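Local coordinates for methanol--corrinoid protein co-methyltransferase (Methanosarcina barkeri, PDB 2I2X) that transfers the methyl group of methanol to the cob(I)amide carried by its partner corrinoid protein MtaC, a zinc-dependent step of methanogenesis, at residues E63-V74 and I108-I118. Residues are numbered along the deposited sequence; the frame is centred on the assembly and turned at random.
Sequences ERITTDVMERMV and IMEKYHDEYGI
Tyr112 lays its ring flat against Met70, whose CB stands over the middle of one face, 3.5 Å from the ring centroid, a close CH-pi contact. The phenol, a knob among Thr67, Met70, Glu71 and Val74, slides past Met70 in the opposite direction, and its hydroxyl meets the carboxylate of the next residue, Glu71. There Tyr112 OH donates to Glu71 OE1 (2.8 Å), which accepts through its anti lone pair, the one away from OE2, with carboxylate and ring planes 68° apart. Glu71 reaches the hydroxyl by setting CG anti to the backbone N (chi1 -176°) and then bending at chi2. Its OE1 also accepts from a water that lies beside Tyr116 OH, while OE2 is held by Gln75. A phenylalanine in place of Tyr112 would probably keep the CH-pi contact with Met70 but leave Glu71 OE1 without the hydroxyl that donates to it.

Val74 turns CG2 to the face of the Tyr116 ring, 4.1 Å from its centroid. Met70, bent at chi2 and chi3, brings CE to Ile118 CG2 at 3.7 Å; Ile118 follows Gly117, the first residue past the helix end, whose positive phi turns the chain. Toward the other end, Ile108 CD1 lies 3.6 Å from Thr67 OG1, and Thr66 CG2 touches Ile108 CG2 and Met109 CE.

Helices 63-74 and 108-116 run nearly parallel, their axes 10.0 Å apart at closest approach and crossing at -18°, as neighbouring outer helices of the TIM barrel. Beneath them, Thr66 and Met109 meet Leu83 of strand 80-86, Met70 reaches Cys120 of strand 119-126, and helix 325-345 flanks helix 55-76.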
# COMPACT_ATOMS: atom_id res chain seq x y z
N GLU A 63 -18.13 8.23 -4.59
CA GLU A 63 -17.93 9.65 -4.28
C GLU A 63 -16.83 9.82 -3.25
O GLU A 63 -16.02 10.74 -3.35
CB GLU A 63 -19.21 10.31 -3.80
CG GLU A 63 -20.10 10.64 -4.97
CD GLU A 63 -21.38 11.34 -4.59
OE1 GLU A 63 -22.00 11.01 -3.56
OE2 GLU A 63 -21.79 12.23 -5.35
N ARG A 64 -16.78 8.93 -2.27
CA ARG A 64 -15.76 9.06 -1.24
C ARG A 64 -14.39 8.79 -1.86
O ARG A 64 -13.43 9.50 -1.55
CB ARG A 64 -16.04 8.12 -0.07
CG ARG A 64 -17.13 8.61 0.86
CD ARG A 64 -17.61 7.51 1.80
NE ARG A 64 -18.50 8.10 2.79
CZ ARG A 64 -19.16 7.45 3.74
NH1 ARG A 64 -19.07 6.13 3.85
NH2 ARG A 64 -19.92 8.16 4.58
N ILE A 65 -14.33 7.78 -2.73
CA ILE A 65 -13.09 7.37 -3.39
C ILE A 65 -12.57 8.56 -4.21
O ILE A 65 -11.40 8.93 -4.09
CB ILE A 65 -13.31 6.10 -4.28
CG1 ILE A 65 -13.51 4.84 -3.42
CG2 ILE A 65 -12.14 5.88 -5.20
CD1 ILE A 65 -14.19 3.66 -4.17
N THR A 66 -13.48 9.17 -4.97
CA THR A 66 -13.13 10.20 -5.91
C THR A 66 -12.64 11.43 -5.16
O THR A 66 -11.59 12.00 -5.48
CB THR A 66 -14.31 10.57 -6.84
OG1 THR A 66 -14.84 9.38 -7.42
CG2 THR A 66 -13.86 11.49 -7.95
N THR A 67 -13.39 11.83 -4.15
CA THR A 67 -12.98 12.94 -3.34
C THR A 67 -11.62 12.65 -2.72
O THR A 67 -10.76 13.48 -2.78
CB THR A 67 -14.04 13.29 -2.28
OG1 THR A 67 -15.23 13.74 -2.96
CG2 THR A 67 -13.55 14.38 -1.33
N ASP A 68 -11.42 11.47 -2.16
CA ASP A 68 -10.15 11.17 -1.48
C ASP A 68 -8.90 11.26 -2.37
O ASP A 68 -7.85 11.81 -1.96
CB ASP A 68 -10.22 9.80 -0.83
CG ASP A 68 -11.07 9.80 0.42
OD1 ASP A 68 -11.60 10.87 0.79
OD2 ASP A 68 -11.21 8.71 1.03
N VAL A 69 -9.03 10.73 -3.57
CA VAL A 69 -8.02 10.80 -4.60
C VAL A 69 -7.74 12.24 -5.04
O VAL A 69 -6.57 12.66 -5.06
CB VAL A 69 -8.47 9.98 -5.86
CG1 VAL A 69 -7.47 10.16 -6.99
CG2 VAL A 69 -8.66 8.51 -5.53
N MET A 70 -8.77 13.00 -5.42
CA MET A 70 -8.51 14.35 -5.93
C MET A 70 -7.85 15.22 -4.82
O MET A 70 -6.90 15.96 -5.06
CB MET A 70 -9.79 15.01 -6.48
CG MET A 70 -10.50 14.28 -7.66
SD MET A 70 -9.43 13.98 -9.10
CE MET A 70 -8.92 15.62 -9.61
N GLU A 71 -8.35 15.08 -3.60
CA GLU A 71 -7.86 15.84 -2.49
C GLU A 71 -6.36 15.53 -2.32
O GLU A 71 -5.54 16.45 -2.30
CB GLU A 71 -8.69 15.51 -1.23
CG GLU A 71 -8.34 16.32 0.03
CD GLU A 71 -8.50 17.84 -0.12
OE1 GLU A 71 -9.25 18.30 -1.03
OE2 GLU A 71 -7.85 18.57 0.68
N ARG A 72 -5.99 14.26 -2.30
CA ARG A 72 -4.60 13.93 -2.13
C ARG A 72 -3.71 14.51 -3.22
O ARG A 72 -2.64 15.02 -2.93
CB ARG A 72 -4.37 12.43 -2.05
CG ARG A 72 -2.91 12.16 -1.62
CD ARG A 72 -2.72 12.55 -0.11
NE ARG A 72 -2.03 11.42 0.45
CZ ARG A 72 -2.41 10.70 1.48
NH1 ARG A 72 -3.43 11.04 2.23
NH2 ARG A 72 -1.69 9.65 1.80
N MET A 73 -4.14 14.40 -4.47
CA MET A 73 -3.33 14.83 -5.58
C MET A 73 -2.99 16.31 -5.44
O MET A 73 -1.85 16.70 -5.67
CB MET A 73 -4.02 14.57 -6.92
CG MET A 73 -4.17 13.08 -7.32
SD MET A 73 -2.65 12.11 -7.15
CE MET A 73 -2.06 12.40 -8.75
N VAL A 74 -3.96 17.13 -5.02
CA VAL A 74 -3.72 18.57 -4.97
C VAL A 74 -2.90 18.92 -3.72
O VAL A 74 -2.13 19.87 -3.73
CB VAL A 74 -5.03 19.45 -5.14
CG1 VAL A 74 -5.76 19.11 -6.49
CG2 VAL A 74 -5.96 19.27 -3.97
N ILE A 108 -17.39 15.59 -9.27
CA ILE A 108 -16.34 15.94 -8.32
C ILE A 108 -15.04 16.32 -9.05
O ILE A 108 -14.39 17.33 -8.71
CB ILE A 108 -16.10 14.79 -7.33
CG1 ILE A 108 -17.30 14.68 -6.38
CG2 ILE A 108 -14.76 14.94 -6.61
CD1 ILE A 108 -17.49 13.30 -5.77
N MET A 109 -14.69 15.54 -10.08
CA MET A 109 -13.47 15.76 -10.85
C MET A 109 -13.48 17.13 -11.47
O MET A 109 -12.44 17.80 -11.51
CB MET A 109 -13.28 14.68 -11.94
CG MET A 109 -12.97 13.29 -11.40
SD MET A 109 -12.79 12.06 -12.72
CE MET A 109 -13.19 10.60 -11.78
N GLU A 110 -14.66 17.56 -11.94
CA GLU A 110 -14.85 18.93 -12.50
C GLU A 110 -14.64 19.99 -11.45
O GLU A 110 -13.94 20.97 -11.70
CB GLU A 110 -16.22 19.10 -13.15
CG GLU A 110 -16.26 18.57 -14.58
CD GLU A 110 -17.64 18.04 -15.05
OE1 GLU A 110 -18.58 17.84 -14.26
OE2 GLU A 110 -17.76 17.81 -16.26
N LYS A 111 -15.24 19.81 -10.28
CA LYS A 111 -15.05 20.77 -9.21
C LYS A 111 -13.53 21.00 -8.94
O LYS A 111 -13.10 22.15 -8.82
CB LYS A 111 -15.84 20.37 -7.95
CG LYS A 111 -15.70 21.34 -6.75
CD LYS A 111 -16.15 20.76 -5.38
CE LYS A 111 -15.49 21.49 -4.13
NZ LYS A 111 -14.21 20.82 -3.59
N TYR A 112 -12.74 19.92 -8.89
CA TYR A 112 -11.30 20.03 -8.63
C TYR A 112 -10.55 20.63 -9.80
O TYR A 112 -9.65 21.45 -9.60
CB TYR A 112 -10.67 18.69 -8.25
CG TYR A 112 -10.82 18.36 -6.80
CD1 TYR A 112 -12.02 17.81 -6.31
CD2 TYR A 112 -9.79 18.64 -5.88
CE1 TYR A 112 -12.18 17.52 -4.98
CE2 TYR A 112 -9.94 18.37 -4.53
CZ TYR A 112 -11.14 17.80 -4.09
OH TYR A 112 -11.31 17.50 -2.76
N HIS A 113 -10.91 20.21 -11.01
CA HIS A 113 -10.27 20.76 -12.20
C HIS A 113 -10.53 22.28 -12.29
O HIS A 113 -9.61 23.04 -12.57
CB HIS A 113 -10.69 20.02 -13.47
CG HIS A 113 -10.17 20.64 -14.74
ND1 HIS A 113 -10.98 21.32 -15.63
CD2 HIS A 113 -8.91 20.70 -15.25
CE1 HIS A 113 -10.24 21.77 -16.64
NE2 HIS A 113 -8.99 21.41 -16.43
N ASP A 114 -11.77 22.71 -12.02
CA ASP A 114 -12.12 24.13 -12.05
C ASP A 114 -11.34 24.96 -11.02
O ASP A 114 -10.80 26.01 -11.37
CB ASP A 114 -13.63 24.36 -11.90
CG ASP A 114 -14.43 23.81 -13.09
OD1 ASP A 114 -13.86 23.64 -14.20
OD2 ASP A 114 -15.65 23.54 -12.93
N GLU A 115 -11.26 24.48 -9.79
CA GLU A 115 -10.53 25.18 -8.72
C GLU A 115 -9.02 25.23 -8.87
O GLU A 115 -8.42 26.29 -8.70
CB GLU A 115 -10.80 24.54 -7.39
CG GLU A 115 -11.81 25.26 -6.57
CD GLU A 115 -11.31 25.45 -5.15
OE1 GLU A 115 -10.60 26.47 -4.90
OE2 GLU A 115 -11.64 24.57 -4.30
N TYR A 116 -8.41 24.08 -9.16
CA TYR A 116 -6.96 23.98 -9.11
C TYR A 116 -6.28 23.83 -10.47
O TYR A 116 -5.07 24.00 -10.55
CB TYR A 116 -6.56 22.79 -8.24
CG TYR A 116 -7.16 22.75 -6.83
CD1 TYR A 116 -6.55 23.44 -5.77
CD2 TYR A 116 -8.30 22.00 -6.56
CE1 TYR A 116 -7.09 23.39 -4.47
CE2 TYR A 116 -8.83 21.93 -5.28
CZ TYR A 116 -8.23 22.64 -4.24
OH TYR A 116 -8.76 22.57 -2.97
N GLY A 117 -7.03 23.49 -11.52
CA GLY A 117 -6.44 23.18 -12.84
C GLY A 117 -5.65 21.87 -12.96
O GLY A 117 -4.83 21.73 -13.85
N ILE A 118 -5.89 20.91 -12.06
CA ILE A 118 -5.34 19.59 -12.19
C ILE A 118 -6.00 18.87 -13.38
O ILE A 118 -7.21 18.91 -13.54
CB ILE A 118 -5.55 18.77 -10.88
CG1 ILE A 118 -4.97 17.36 -11.01
CG2 ILE A 118 -7.04 18.74 -10.45
CD1 ILE A 118 -4.94 16.59 -9.71
O HOH W 1 -10.15 20.90 -1.84